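Local coordinates for protein aminotransferase AspB (Helicobacter pylori 26695, PDB 3EZS) that probably transfers amino groups between amino acids and keto acids with pyridoxal 5'-phosphate as cofactor, as a class I and II aminotransferase, at residues Asn108-Tyr113 with Lys129-Leu134; Glu175-Val180 with Cys212-Asn217; Lys185-Leu190 with Ala219-Leu224; Asn192-Ser197 with Val225-Ser230. One frame throughout, in Å; residues are numbered along the deposited sequence. Where two conformers were deposited one is given.

In the fold
All four contacts lie in the lobe built on the mixed seven-stranded sheet of the aminotransferase fold. Interaction 1 comes first along the chain and pairs strand 110-115 with 131-136, an edge strand of the sheet within this chain; its centre is about 17 Å from that of interaction 3. The segments of interactions 2, 3 and 4 alternate along the chain. Interactions 3 and 4, with centres about 18 Å apart, are successive lengths of one parallel strand pair, 189-193 with 223-228. Interaction 2, about 10 Å from interaction 3 between centres, packs the helices beside that pair. Interaction 4, nearest the chain's centre, carries a bound phosphate ion, consistent with the family's cofactor site; the others build the outer lobe.

Interaction 1. Residues Asn108-Tyr113 with Lys129-Leu134; sequences NPTIAY and KAKSLL
The Tyr113 ring overlaps the side chain of Leu134, CE2 coming to 3.3 Å from Leu134 CD2, with the two side chains side by side and pointing the same way. The pair belongs to a parallel ladder, continued past it by the backbone bond of Tyr113 with Met135, in a beta-alpha-beta unit of strand 110-115, helix 120-127 and strand 131-136; the axes of 110-113 and 131-134 diverge by 27°. Four backbone bonds fix the register. Pro109 O accepts from Lys131 N, Lys131 O from Ile111 N (2.8 Å), Ile111 O from Leu133 N, and Leu133 O from Tyr113 N at a longer 3.1 Å. On the sheet face of Thr110 and Ala112, Thr110 CG2 lies anti to the backbone N and meets Leu133 CD1 at 3.6 Å, the two side chains crossing at a slant. Thr110 and Lys131 point the same way, but the extended lysine chain leads away from the partner strand.

The other face carries Ile111, whose CD1 rests 3.7 Å from Ala130 CB just before the second strand begins. Helix 120-127 covers this face through Ala125, which touches both Ile111 and Ser132. Tyr113 also meets Phe117 edge-to-face. Tyr113 CG sits between the backbone N and the carbonyl carbon (chi1 50°), the ring beyond it alongside Leu134. The phenol oxygen ends at Ser132, where Tyr113 OH and Ser132 OG share a 2.8 Å hydrogen bond.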
loop_
_atom_site.group_PDB
_atom_site.type_symbol
_atom_site.label_atom_id
_atom_site.label_comp_id
_atom_site.label_asym_id
_atom_site.label_seq_id
_atom_site.Cartn_x
_atom_site.Cartn_y
_atom_site.Cartn_z
ATOM N N ASN A 108 -2.417 -19.626 17.293
ATOM C CA ASN A 108 -2.967 -20.623 16.379
ATOM C C ASN A 108 -4.310 -20.197 15.769
ATOM O O ASN A 108 -5.331 -20.864 15.965
ATOM C CB ASN A 108 -3.121 -21.950 17.135
ATOM C CG ASN A 108 -1.818 -22.396 17.842
ATOM O OD1 ASN A 108 -1.881 -23.025 18.902
ATOM N ND2 ASN A 108 -0.647 -22.063 17.266
ATOM N N PRO A 109 -4.322 -19.067 15.042
ATOM C CA PRO A 109 -5.580 -18.593 14.495
ATOM C C PRO A 109 -6.086 -19.476 13.360
ATOM O O PRO A 109 -5.293 -20.142 12.708
ATOM C CB PRO A 109 -5.241 -17.190 14.009
ATOM C CG PRO A 109 -3.775 -17.228 13.717
ATOM C CD PRO A 109 -3.196 -18.174 14.712
ATOM N N THR A 110 -7.404 -19.495 13.173
ATOM C CA THR A 110 -8.056 -20.294 12.137
ATOM C C THR A 110 -8.956 -19.421 11.278
ATOM O O THR A 110 -9.837 -18.739 11.801
ATOM C CB THR A 110 -8.917 -21.386 12.746
ATOM O OG1 THR A 110 -8.119 -22.182 13.641
ATOM C CG2 THR A 110 -9.530 -22.250 11.630
ATOM N N ILE A 111 -8.734 -19.442 9.965
ATOM C CA ILE A 111 -9.510 -18.648 9.042
ATOM C C ILE A 111 -10.308 -19.581 8.127
ATOM O O ILE A 111 -9.806 -20.632 7.720
ATOM C CB ILE A 111 -8.595 -17.733 8.212
ATOM C CG1 ILE A 111 -7.807 -16.787 9.130
ATOM C CG2 ILE A 111 -9.402 -16.930 7.195
ATOM C CD1 ILE A 111 -6.801 -15.886 8.351
ATOM N N ALA A 112 -11.556 -19.214 7.832
ATOM C CA ALA A 112 -12.392 -20.004 6.917
ATOM C C ALA A 112 -12.672 -19.187 5.675
ATOM O O ALA A 112 -12.877 -17.981 5.757
ATOM C CB ALA A 112 -13.702 -20.428 7.574
ATOM N N TYR A 113 -12.621 -19.838 4.521
ATOM C CA TYR A 113 -12.975 -19.194 3.250
ATOM C C TYR A 113 -13.410 -20.261 2.247
ATOM O O TYR A 113 -13.080 -21.435 2.419
ATOM C CB TYR A 113 -11.848 -18.291 2.710
ATOM C CG TYR A 113 -10.460 -18.904 2.651
ATOM C CD1 TYR A 113 -9.620 -18.868 3.758
ATOM C CD2 TYR A 113 -9.966 -19.466 1.478
ATOM C CE1 TYR A 113 -8.343 -19.407 3.705
ATOM C CE2 TYR A 113 -8.690 -20.007 1.419
ATOM C CZ TYR A 113 -7.885 -19.979 2.535
ATOM O OH TYR A 113 -6.614 -20.515 2.490
ATOM N N LYS A 129 0.078 -16.811 9.650
ATOM C CA LYS A 129 0.319 -18.200 10.063
ATOM C C LYS A 129 -0.927 -18.878 10.624
ATOM O O LYS A 129 -0.887 -19.526 11.662
ATOM C CB LYS A 129 1.467 -18.266 11.075
ATOM C CG LYS A 129 2.728 -17.539 10.629
ATOM C CD LYS A 129 3.884 -17.829 11.567
ATOM C CE LYS A 129 5.167 -17.109 11.152
ATOM N NZ LYS A 129 5.138 -15.622 11.339
ATOM N N ALA A 130 -2.032 -18.730 9.907
ATOM C CA ALA A 130 -3.305 -19.286 10.307
ATOM C C ALA A 130 -3.599 -20.602 9.604
ATOM O O ALA A 130 -3.128 -20.856 8.485
ATOM C CB ALA A 130 -4.437 -18.282 9.984
ATOM N N LYS A 131 -4.398 -21.418 10.280
ATOM C CA LYS A 131 -4.938 -22.648 9.731
ATOM C C LYS A 131 -6.124 -22.232 8.838
ATOM O O LYS A 131 -6.933 -21.388 9.231
ATOM C CB LYS A 131 -5.451 -23.529 10.861
ATOM C CG LYS A 131 -6.001 -24.876 10.400
ATOM C CD LYS A 131 -6.775 -25.592 11.504
ATOM C CE LYS A 131 -7.573 -26.776 10.925
ATOM N NZ LYS A 131 -8.525 -27.357 11.917
ATOM N N SER A 132 -6.198 -22.801 7.634
ATOM C CA SER A 132 -7.273 -22.510 6.694
ATOM C C SER A 132 -8.306 -23.635 6.728
ATOM O O SER A 132 -7.943 -24.794 6.680
ATOM C CB SER A 132 -6.728 -22.379 5.265
ATOM O OG SER A 132 -5.922 -21.230 5.100
ATOM N N LEU A 133 -9.583 -23.276 6.832
ATOM C CA LEU A 133 -10.695 -24.215 6.760
ATOM C C LEU A 133 -11.398 -23.877 5.465
ATOM O O LEU A 133 -12.003 -22.812 5.342
ATOM C CB LEU A 133 -11.649 -24.033 7.937
ATOM C CG LEU A 133 -11.248 -24.595 9.286
ATOM C CD1 LEU A 133 -12.272 -24.181 10.345
ATOM C CD2 LEU A 133 -11.124 -26.118 9.221
ATOM N N LEU A 134 -11.307 -24.771 4.488
ATOM C CA LEU A 134 -11.841 -24.517 3.154
ATOM C C LEU A 134 -13.278 -25.006 3.026
ATOM O O LEU A 134 -13.575 -26.145 3.367
ATOM C CB LEU A 134 -10.949 -25.159 2.102
ATOM C CG LEU A 134 -9.503 -24.656 1.988
ATOM C CD1 LEU A 134 -8.790 -25.382 0.844
ATOM C CD2 LEU A 134 -9.427 -23.164 1.760
#

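Interaction 2. Residues Glu175-Val180 with Cys212-Asn217; sequences ELISWV and CMLAGN
Val180 meets Cys212 and Ala215 with its two methyls, in the buried half of this contact. The setting is the helical layer of the aminotransferase fold, where helix 173-186 packs against the C-terminal end of helix 208-214 and the loop after it. Val180 CG1, anti to the backbone N (chi1 166°), reaches the loop: it is 4.0 Å from Ala215 CB and 3.9 Å from Asn217 ND2. Its CG2 turns instead to the last helical turn and meets Cys212 SG at 3.9 Å. Val180, Cys212 and Asn217 are all buried; Leu208 of helix 208-214 also touches Val180, and Val223 of strand 223-228 packs on Cys212 and Asn217.

Toward solvent the packing is sparser. The Ile177 and Leu214 side chains cross at a slant, with Ile177 CD1 4.0 Å from Leu214 CB, and Leu214 itself is exposed. Ile177 CG2 approaches Ala215 CB at 4.1 Å, so this one methyl of Ala215 is shared between Ile177 and Val180. The loop is held in shape from within by Asn217 N, which donates to Cys212 O at 2.8 Å, while the Asn217 amide nitrogen beside Val180 CG1 gives a hydrogen bond to Lys221 O.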
loop_
_atom_site.group_PDB
_atom_site.type_symbol
_atom_site.label_atom_id
_atom_site.label_comp_id
_atom_site.label_asym_id
_atom_site.label_seq_id
_atom_site.Cartn_x
_atom_site.Cartn_y
_atom_site.Cartn_z
ATOM N N GLU A 175 -29.742 -16.116 3.814
ATOM C CA GLU A 175 -28.486 -16.845 4.001
ATOM C C GLU A 175 -27.498 -15.993 4.773
ATOM O O GLU A 175 -26.846 -16.487 5.689
ATOM C CB GLU A 175 -27.891 -17.285 2.646
ATOM C CG GLU A 175 -28.720 -18.372 2.014
ATOM C CD GLU A 175 -28.239 -18.846 0.666
ATOM O OE1 GLU A 175 -28.117 -18.052 -0.294
ATOM O OE2 GLU A 175 -28.067 -20.065 0.547
ATOM N N LEU A 176 -27.392 -14.718 4.403
ATOM C CA LEU A 176 -26.478 -13.784 5.079
ATOM C C LEU A 176 -26.887 -13.581 6.534
ATOM O O LEU A 176 -26.034 -13.457 7.407
ATOM C CB LEU A 176 -26.398 -12.436 4.336
ATOM C CG LEU A 176 -25.787 -12.412 2.902
ATOM C CD1 LEU A 176 -26.042 -11.090 2.204
ATOM C CD2 LEU A 176 -24.305 -12.711 2.894
ATOM N N ILE A 177 -28.188 -13.560 6.788
ATOM C CA ILE A 177 -28.727 -13.396 8.155
ATOM C C ILE A 177 -28.271 -14.545 9.053
ATOM O O ILE A 177 -27.842 -14.310 10.190
ATOM C CB ILE A 177 -30.269 -13.261 8.152
ATOM C CG1 ILE A 177 -30.666 -11.875 7.624
ATOM C CG2 ILE A 177 -30.842 -13.434 9.569
ATOM C CD1 ILE A 177 -32.200 -11.728 7.268
ATOM N N SER A 178 -28.327 -15.775 8.524
ATOM C CA SER A 178 -27.865 -16.958 9.261
ATOM C C SER A 178 -26.401 -16.836 9.646
ATOM O O SER A 178 -26.034 -17.157 10.771
ATOM C CB SER A 178 -28.050 -18.236 8.447
ATOM O OG SER A 178 -29.418 -18.490 8.205
ATOM N N TRP A 179 -25.580 -16.368 8.712
ATOM C CA TRP A 179 -24.156 -16.177 8.981
ATOM C C TRP A 179 -23.931 -15.121 10.052
ATOM O O TRP A 179 -23.092 -15.312 10.919
ATOM C CB TRP A 179 -23.384 -15.803 7.725
ATOM C CG TRP A 179 -22.978 -16.960 6.876
ATOM C CD1 TRP A 179 -23.508 -17.319 5.679
ATOM C CD2 TRP A 179 -21.946 -17.919 7.166
ATOM N NE1 TRP A 179 -22.876 -18.429 5.200
ATOM C CE2 TRP A 179 -21.905 -18.820 6.086
ATOM C CE3 TRP A 179 -21.035 -18.082 8.214
ATOM C CZ2 TRP A 179 -20.996 -19.887 6.026
ATOM C CZ3 TRP A 179 -20.133 -19.155 8.159
ATOM C CH2 TRP A 179 -20.127 -20.038 7.071
ATOM N N VAL A 180 -24.675 -14.022 10.005
ATOM C CA VAL A 180 -24.523 -12.981 11.016
ATOM C C VAL A 180 -24.826 -13.562 12.400
ATOM O O VAL A 180 -24.066 -13.359 13.350
ATOM C CB VAL A 180 -25.414 -11.742 10.713
ATOM C CG1 VAL A 180 -25.513 -10.815 11.931
ATOM C CG2 VAL A 180 -24.890 -10.996 9.490
ATOM N N CYS A 212 -27.394 -7.567 8.652
ATOM C CA CYS A 212 -27.150 -7.069 9.983
ATOM C C CYS A 212 -28.320 -6.259 10.507
ATOM O O CYS A 212 -28.722 -6.430 11.653
ATOM C CB CYS A 212 -25.866 -6.230 10.012
ATOM S SG CYS A 212 -24.332 -7.192 10.050
HETATM N N MSE A 213 -28.848 -5.373 9.669
HETATM C CA MSE A 213 -29.981 -4.536 10.032
HETATM C C MSE A 213 -31.198 -5.401 10.379
HETATM O O MSE A 213 -31.919 -5.103 11.331
HETATM C CB MSE A 213 -30.366 -3.598 8.892
HETATM C CG MSE A 213 -29.291 -2.643 8.417
HETATM SE SE MSE A 213 -28.587 -1.469 9.755
HETATM C CE MSE A 213 -30.210 -0.472 10.180
ATOM N N LEU A 214 -31.405 -6.471 9.613
ATOM C CA LEU A 214 -32.549 -7.373 9.811
ATOM C C LEU A 214 -32.333 -8.469 10.853
ATOM O O LEU A 214 -33.282 -9.174 11.183
ATOM C CB LEU A 214 -32.943 -8.039 8.479
ATOM C CG LEU A 214 -33.511 -7.110 7.404
ATOM C CD1 LEU A 214 -33.530 -7.813 6.072
ATOM C CD2 LEU A 214 -34.909 -6.606 7.793
ATOM N N ALA A 215 -31.109 -8.624 11.356
ATOM C CA ALA A 215 -30.791 -9.644 12.361
ATOM C C ALA A 215 -30.583 -9.029 13.734
ATOM O O ALA A 215 -30.012 -9.685 14.602
ATOM C CB ALA A 215 -29.531 -10.411 11.958
ATOM N N GLY A 216 -31.028 -7.785 13.934
ATOM C CA GLY A 216 -30.841 -7.085 15.207
ATOM C C GLY A 216 -29.394 -6.687 15.520
ATOM O O GLY A 216 -29.022 -6.570 16.688
ATOM N N ASN A 217 -28.588 -6.458 14.483
ATOM C CA ASN A 217 -27.172 -6.129 14.638
ATOM C C ASN A 217 -26.822 -4.858 13.857
ATOM O O ASN A 217 -25.898 -4.816 13.044
ATOM C CB ASN A 217 -26.309 -7.319 14.181
ATOM C CG ASN A 217 -24.843 -7.102 14.439
ATOM O OD1 ASN A 217 -24.460 -6.476 15.429
ATOM N ND2 ASN A 217 -24.006 -7.612 13.544
#

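Interaction 3. Residues Lys185-Leu190 with Ala219-Leu224; sequences KHDFIL and AFKNVL
Asn222 ND2 donates to Asp187 OD1 across 3.0 Å, and the bond is nearly straight, with an N-H...O angle of 174°. The carboxylate oxygen offers its anti lone pair and lies in the amide plane; carboxylate and amide planes are only 13° apart, although the two side chains cross at about a right angle. The same nitrogen makes a weak second bond to Phe188 O. Ile189 also belongs to this first shell: its CD1 approaches Asn222 CG at 3.9 Å. Lys221 NZ adds a long salt bridge to Asp187 OD1 at 4.0 Å, its chain bent at the last torsion.

The backbone positions this group. Asn222 O takes Leu190 N at 2.8 Å, and Leu190 O takes Leu224 N at 3.1 Å, setting Leu190 opposite Val223 in a parallel bridge. Asn222 is itself the third residue of a type II turn from Phe220 to Val223, closed by Val223 N to Phe220 O, and Asn222 N is held by Asp246. On the other segment, Asp187 has positive phi (57°), where the chain leaves helix 173-186 for the strand. Farther out, Leu190 packs on Val158 and Leu160 of the neighbouring strand, and Val223 on Leu208 and Cys212. The arrangement marks the entry to a parallel strand pair in a beta-alpha-beta unit of the central sheet of the aminotransferase fold.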
loop_
_atom_site.group_PDB
_atom_site.type_symbol
_atom_site.label_atom_id
_atom_site.label_comp_id
_atom_site.label_asym_id
_atom_site.label_seq_id
_atom_site.Cartn_x
_atom_site.Cartn_y
_atom_site.Cartn_z
ATOM N N LYS A 185 -23.246 -15.634 17.683
ATOM C CA LYS A 185 -23.387 -16.765 18.597
ATOM C C LYS A 185 -22.034 -17.342 19.002
ATOM O O LYS A 185 -21.795 -17.601 20.180
ATOM C CB LYS A 185 -24.213 -17.883 17.943
ATOM C CG LYS A 185 -24.418 -19.117 18.820
ATOM C CD LYS A 185 -25.161 -20.200 18.069
ATOM C CE LYS A 185 -25.459 -21.401 18.964
ATOM N NZ LYS A 185 -26.059 -22.522 18.177
ATOM N N HIS A 186 -21.169 -17.576 18.019
ATOM C CA HIS A 186 -19.868 -18.176 18.289
ATOM C C HIS A 186 -18.755 -17.153 18.518
ATOM O O HIS A 186 -17.637 -17.522 18.856
ATOM C CB HIS A 186 -19.496 -19.124 17.157
ATOM C CG HIS A 186 -20.441 -20.279 17.008
ATOM N ND1 HIS A 186 -20.366 -21.406 17.797
ATOM C CD2 HIS A 186 -21.478 -20.482 16.161
ATOM C CE1 HIS A 186 -21.318 -22.251 17.444
ATOM N NE2 HIS A 186 -22.002 -21.719 16.448
ATOM N N ASP A 187 -19.075 -15.876 18.347
ATOM C CA ASP A 187 -18.105 -14.788 18.496
ATOM C C ASP A 187 -16.872 -14.924 17.576
ATOM O O ASP A 187 -15.734 -15.029 18.050
ATOM C CB ASP A 187 -17.691 -14.611 19.971
ATOM C CG ASP A 187 -17.021 -13.251 20.241
ATOM O OD1 ASP A 187 -17.183 -12.317 19.422
ATOM O OD2 ASP A 187 -16.348 -13.110 21.284
ATOM N N PHE A 188 -17.113 -14.979 16.265
ATOM C CA PHE A 188 -16.025 -14.903 15.275
ATOM C C PHE A 188 -16.272 -13.689 14.367
ATOM O O PHE A 188 -17.381 -13.150 14.329
ATOM C CB PHE A 188 -15.807 -16.192 14.466
ATOM C CG PHE A 188 -16.996 -16.654 13.693
ATOM C CD1 PHE A 188 -17.308 -16.094 12.465
ATOM C CD2 PHE A 188 -17.784 -17.706 14.172
ATOM C CE1 PHE A 188 -18.404 -16.537 11.737
ATOM C CE2 PHE A 188 -18.892 -18.166 13.446
ATOM C CZ PHE A 188 -19.195 -17.586 12.221
ATOM N N ILE A 189 -15.217 -13.246 13.689
ATOM C CA ILE A 189 -15.276 -12.115 12.784
ATOM C C ILE A 189 -15.711 -12.616 11.406
ATOM O O ILE A 189 -15.190 -13.608 10.913
ATOM C CB ILE A 189 -13.914 -11.378 12.688
ATOM C CG1 ILE A 189 -13.454 -10.909 14.073
ATOM C CG2 ILE A 189 -13.994 -10.210 11.665
ATOM C CD1 ILE A 189 -14.489 -10.126 14.844
ATOM N N LEU A 190 -16.671 -11.915 10.805
ATOM C CA LEU A 190 -17.246 -12.282 9.520
ATOM C C LEU A 190 -17.097 -11.156 8.504
ATOM O O LEU A 190 -17.549 -10.052 8.749
ATOM C CB LEU A 190 -18.741 -12.571 9.699
ATOM C CG LEU A 190 -19.549 -12.987 8.455
ATOM C CD1 LEU A 190 -19.099 -14.349 7.901
ATOM C CD2 LEU A 190 -21.032 -12.994 8.801
ATOM N N ALA A 219 -25.370 -2.217 14.787
ATOM C CA ALA A 219 -24.018 -1.678 15.056
ATOM C C ALA A 219 -22.940 -2.409 14.247
ATOM O O ALA A 219 -21.766 -2.002 14.254
ATOM C CB ALA A 219 -23.682 -1.746 16.553
ATOM N N PHE A 220 -23.347 -3.478 13.553
ATOM C CA PHE A 220 -22.461 -4.276 12.706
ATOM C C PHE A 220 -21.335 -4.956 13.486
ATOM O O PHE A 220 -20.235 -5.128 12.963
ATOM C CB PHE A 220 -21.881 -3.437 11.556
ATOM C CG PHE A 220 -22.895 -2.581 10.859
ATOM C CD1 PHE A 220 -23.978 -3.166 10.204
ATOM C CD2 PHE A 220 -22.754 -1.190 10.826
ATOM C CE1 PHE A 220 -24.940 -2.378 9.552
ATOM C CE2 PHE A 220 -23.700 -0.392 10.160
ATOM C CZ PHE A 220 -24.806 -1.003 9.525
ATOM N N LYS A 221 -21.619 -5.319 14.737
ATOM C CA LYS A 221 -20.674 -6.035 15.595
ATOM C C LYS A 221 -20.181 -7.311 14.911
ATOM O O LYS A 221 -21.000 -8.088 14.387
ATOM C CB LYS A 221 -21.337 -6.415 16.922
ATOM C CG LYS A 221 -20.445 -7.216 17.873
ATOM C CD LYS A 221 -21.114 -7.409 19.236
ATOM C CE LYS A 221 -20.216 -8.145 20.249
ATOM N NZ LYS A 221 -20.022 -9.598 19.945
ATOM N N ASN A 222 -18.853 -7.499 14.923
ATOM C CA ASN A 222 -18.158 -8.636 14.317
ATOM C C ASN A 222 -18.246 -8.736 12.776
ATOM O O ASN A 222 -17.746 -9.710 12.194
ATOM C CB ASN A 222 -18.644 -9.967 14.920
ATOM C CG ASN A 222 -18.146 -10.200 16.331
ATOM O OD1 ASN A 222 -17.728 -9.278 17.020
ATOM N ND2 ASN A 222 -18.169 -11.457 16.753
ATOM N N VAL A 223 -18.836 -7.741 12.122
ATOM C CA VAL A 223 -19.110 -7.839 10.678
ATOM C C VAL A 223 -18.563 -6.657 9.873
ATOM O O VAL A 223 -18.672 -5.486 10.285
ATOM C CB VAL A 223 -20.628 -8.002 10.441
ATOM C CG1 VAL A 223 -20.968 -8.071 8.945
ATOM C CG2 VAL A 223 -21.159 -9.253 11.182
ATOM N N LEU A 224 -17.991 -6.992 8.714
ATOM C CA LEU A 224 -17.361 -6.044 7.804
ATOM C C LEU A 224 -17.557 -6.474 6.342
ATOM O O LEU A 224 -17.679 -7.652 6.041
ATOM C CB LEU A 224 -15.854 -5.957 8.099
ATOM C CG LEU A 224 -15.447 -5.471 9.504
ATOM C CD1 LEU A 224 -14.242 -6.193 9.982
ATOM C CD2 LEU A 224 -15.283 -3.963 9.594
#

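Interaction 4. Residues Asn192-Ser197 with Val225-Ser230; sequences NDECYS and VIHSLS. With EDO (1,2-ethanediol), chain F; PO4 (phosphate ion), chain C.
Glu194 lies across His227 beginning at CB, which sits over one face of the imidazole as a CH-pi contact, 3.8 Å from the ring centroid. CG lies 4.1 Å from His227 NE2 and 4.2 Å from Val225 CB. CD passes 3.5 Å from Val225 CG1, and the carboxylate stands nearly upright to the ring, the planes 86° apart. At the tip, OE1 accepts from His227 NE2 at 2.7 Å, a weak bond by its 129° angle, and also from Ser207 OG. OE2 takes Asn192 ND2 (2.9 Å) on its anti lone pair, and Leu208 N, and lies 3.4 Å from Val225 CG1.

Glu194 follows strand 189-193, where its parallel pairing with 223-228 in a beta-alpha-beta unit ends; Asn192 O accepts from Ile226 N and Ile226 O from Glu194 N. Asp193 OD1 accepts from Cys195 N in an Asx turn; OD2 meets Tyr121 OH. Ser230 OG donates at 2.7 Å to O3 of a phosphate ion that Arg239, Ser91 N and Arg92 N also bind, consistent with this family's cofactor-phosphate site.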
loop_
_atom_site.group_PDB
_atom_site.type_symbol
_atom_site.label_atom_id
_atom_site.label_comp_id
_atom_site.label_asym_id
_atom_site.label_seq_id
_atom_site.Cartn_x
_atom_site.Cartn_y
_atom_site.Cartn_z
ATOM N N ASN A 192 -17.465 -10.058 4.200
ATOM C CA ASN A 192 -17.857 -10.396 2.850
ATOM C C ASN A 192 -17.065 -9.514 1.873
ATOM O O ASN A 192 -17.042 -8.286 1.996
ATOM C CB ASN A 192 -19.360 -10.247 2.616
ATOM C CG ASN A 192 -19.809 -10.801 1.249
ATOM O OD1 ASN A 192 -19.188 -11.702 0.691
ATOM N ND2 ASN A 192 -20.905 -10.263 0.723
ATOM N N ASP A 193 -16.359 -10.164 0.956
ATOM C CA ASP A 193 -15.672 -9.504 -0.142
ATOM C C ASP A 193 -16.802 -9.184 -1.117
ATOM O O ASP A 193 -17.277 -10.063 -1.844
ATOM C CB ASP A 193 -14.656 -10.467 -0.740
ATOM C CG ASP A 193 -14.010 -9.955 -2.014
ATOM O OD1 ASP A 193 -14.444 -8.932 -2.571
ATOM O OD2 ASP A 193 -13.059 -10.621 -2.467
ATOM N N GLU A 194 -17.252 -7.929 -1.105
ATOM C CA GLU A 194 -18.380 -7.493 -1.932
ATOM C C GLU A 194 -17.974 -6.746 -3.201
ATOM O O GLU A 194 -18.704 -5.868 -3.678
ATOM C CB GLU A 194 -19.340 -6.644 -1.078
ATOM C CG GLU A 194 -19.944 -7.449 0.016
ATOM C CD GLU A 194 -21.066 -6.783 0.787
ATOM O OE1 GLU A 194 -21.246 -5.539 0.771
ATOM O OE2 GLU A 194 -21.783 -7.559 1.429
ATOM N N CYS A 195 -16.831 -7.130 -3.762
ATOM C CA CYS A 195 -16.332 -6.446 -4.958
ATOM C C CYS A 195 -17.141 -6.675 -6.248
ATOM O O CYS A 195 -16.976 -5.916 -7.213
ATOM C CB CYS A 195 -14.840 -6.710 -5.134
ATOM S SG CYS A 195 -13.925 -6.013 -3.743
ATOM N N TYR A 196 -18.056 -7.650 -6.261
ATOM C CA TYR A 196 -18.933 -7.876 -7.423
ATOM C C TYR A 196 -20.364 -7.405 -7.182
ATOM O O TYR A 196 -21.252 -7.698 -7.974
ATOM C CB TYR A 196 -18.903 -9.364 -7.838
ATOM C CG TYR A 196 -17.538 -9.756 -8.356
ATOM C CD1 TYR A 196 -17.181 -9.510 -9.669
ATOM C CD2 TYR A 196 -16.591 -10.310 -7.516
ATOM C CE1 TYR A 196 -15.923 -9.833 -10.144
ATOM C CE2 TYR A 196 -15.325 -10.630 -7.974
ATOM C CZ TYR A 196 -14.994 -10.386 -9.294
ATOM O OH TYR A 196 -13.742 -10.710 -9.767
ATOM N N SER A 197 -20.591 -6.615 -6.137
ATOM C CA SER A 197 -21.953 -6.212 -5.807
ATOM C C SER A 197 -22.604 -5.297 -6.848
ATOM O O SER A 197 -23.815 -5.176 -6.867
ATOM C CB SER A 197 -22.003 -5.604 -4.398
ATOM O OG SER A 197 -21.134 -4.494 -4.306
ATOM N N VAL A 225 -17.616 -5.492 5.453
ATOM C CA VAL A 225 -17.782 -5.714 4.023
ATOM C C VAL A 225 -16.679 -4.908 3.353
ATOM O O VAL A 225 -16.322 -3.836 3.820
ATOM C CB VAL A 225 -19.192 -5.282 3.500
ATOM C CG1 VAL A 225 -20.329 -6.144 4.118
ATOM C CG2 VAL A 225 -19.447 -3.799 3.753
ATOM N N ILE A 226 -16.142 -5.433 2.267
ATOM C CA ILE A 226 -15.038 -4.819 1.538
ATOM C C ILE A 226 -15.495 -4.508 0.108
ATOM O O ILE A 226 -16.008 -5.374 -0.580
ATOM C CB ILE A 226 -13.799 -5.759 1.561
ATOM C CG1 ILE A 226 -13.265 -5.860 2.990
ATOM C CG2 ILE A 226 -12.693 -5.259 0.590
ATOM C CD1 ILE A 226 -12.043 -6.773 3.171
ATOM N N HIS A 227 -15.318 -3.263 -0.320
ATOM C CA HIS A 227 -15.749 -2.818 -1.650
ATOM C C HIS A 227 -14.588 -2.249 -2.439
ATOM O O HIS A 227 -13.557 -1.891 -1.866
ATOM C CB HIS A 227 -16.891 -1.798 -1.527
ATOM C CG HIS A 227 -18.195 -2.403 -1.094
ATOM N ND1 HIS A 227 -19.253 -2.592 -1.961
ATOM C CD2 HIS A 227 -18.606 -2.883 0.109
ATOM C CE1 HIS A 227 -20.266 -3.140 -1.309
ATOM N NE2 HIS A 227 -19.903 -3.330 -0.050
ATOM N N SER A 228 -14.759 -2.209 -3.760
ATOM C CA SER A 228 -13.766 -1.678 -4.689
ATOM C C SER A 228 -14.459 -0.971 -5.838
ATOM O O SER A 228 -15.537 -1.356 -6.222
ATOM C CB SER A 228 -12.935 -2.803 -5.279
ATOM O OG SER A 228 -12.063 -2.314 -6.290
ATOM N N LEU A 229 -13.791 0.021 -6.412
ATOM C CA LEU A 229 -14.305 0.782 -7.552
ATOM C C LEU A 229 -13.859 0.216 -8.919
ATOM O O LEU A 229 -14.384 0.591 -9.967
ATOM C CB LEU A 229 -13.733 2.188 -7.437
ATOM C CG LEU A 229 -14.382 3.335 -8.189
ATOM C CD1 LEU A 229 -15.856 3.460 -7.792
ATOM C CD2 LEU A 229 -13.608 4.618 -7.875
ATOM N N SER A 230 -12.876 -0.668 -8.893
ATOM C CA SER A 230 -12.219 -1.159 -10.099
ATOM C C SER A 230 -13.120 -1.676 -11.193
ATOM O O SER A 230 -12.937 -1.307 -12.349
ATOM C CB SER A 230 -11.200 -2.238 -9.730
ATOM O OG SER A 230 -10.275 -1.715 -8.795
HETATM C C1 EDO F . -11.948 -11.241 -7.028
HETATM O O1 EDO F . -11.764 -9.830 -7.242
HETATM C C2 EDO F . -12.326 -11.482 -5.556
HETATM O O2 EDO F . -13.724 -11.510 -5.279
HETATM P P PO4 C . -9.055 -4.336 -6.454
HETATM O O1 PO4 C . -10.036 -3.504 -5.675
HETATM O O2 PO4 C . -7.743 -4.402 -5.748
HETATM O O3 PO4 C . -8.819 -3.707 -7.781
HETATM O O4 PO4 C . -9.592 -5.732 -6.548
HETATM O O HOH W 1 -17.588 -3.093 -4.596
HETATM O O HOH W 2 -15.438 -3.239 -8.204
#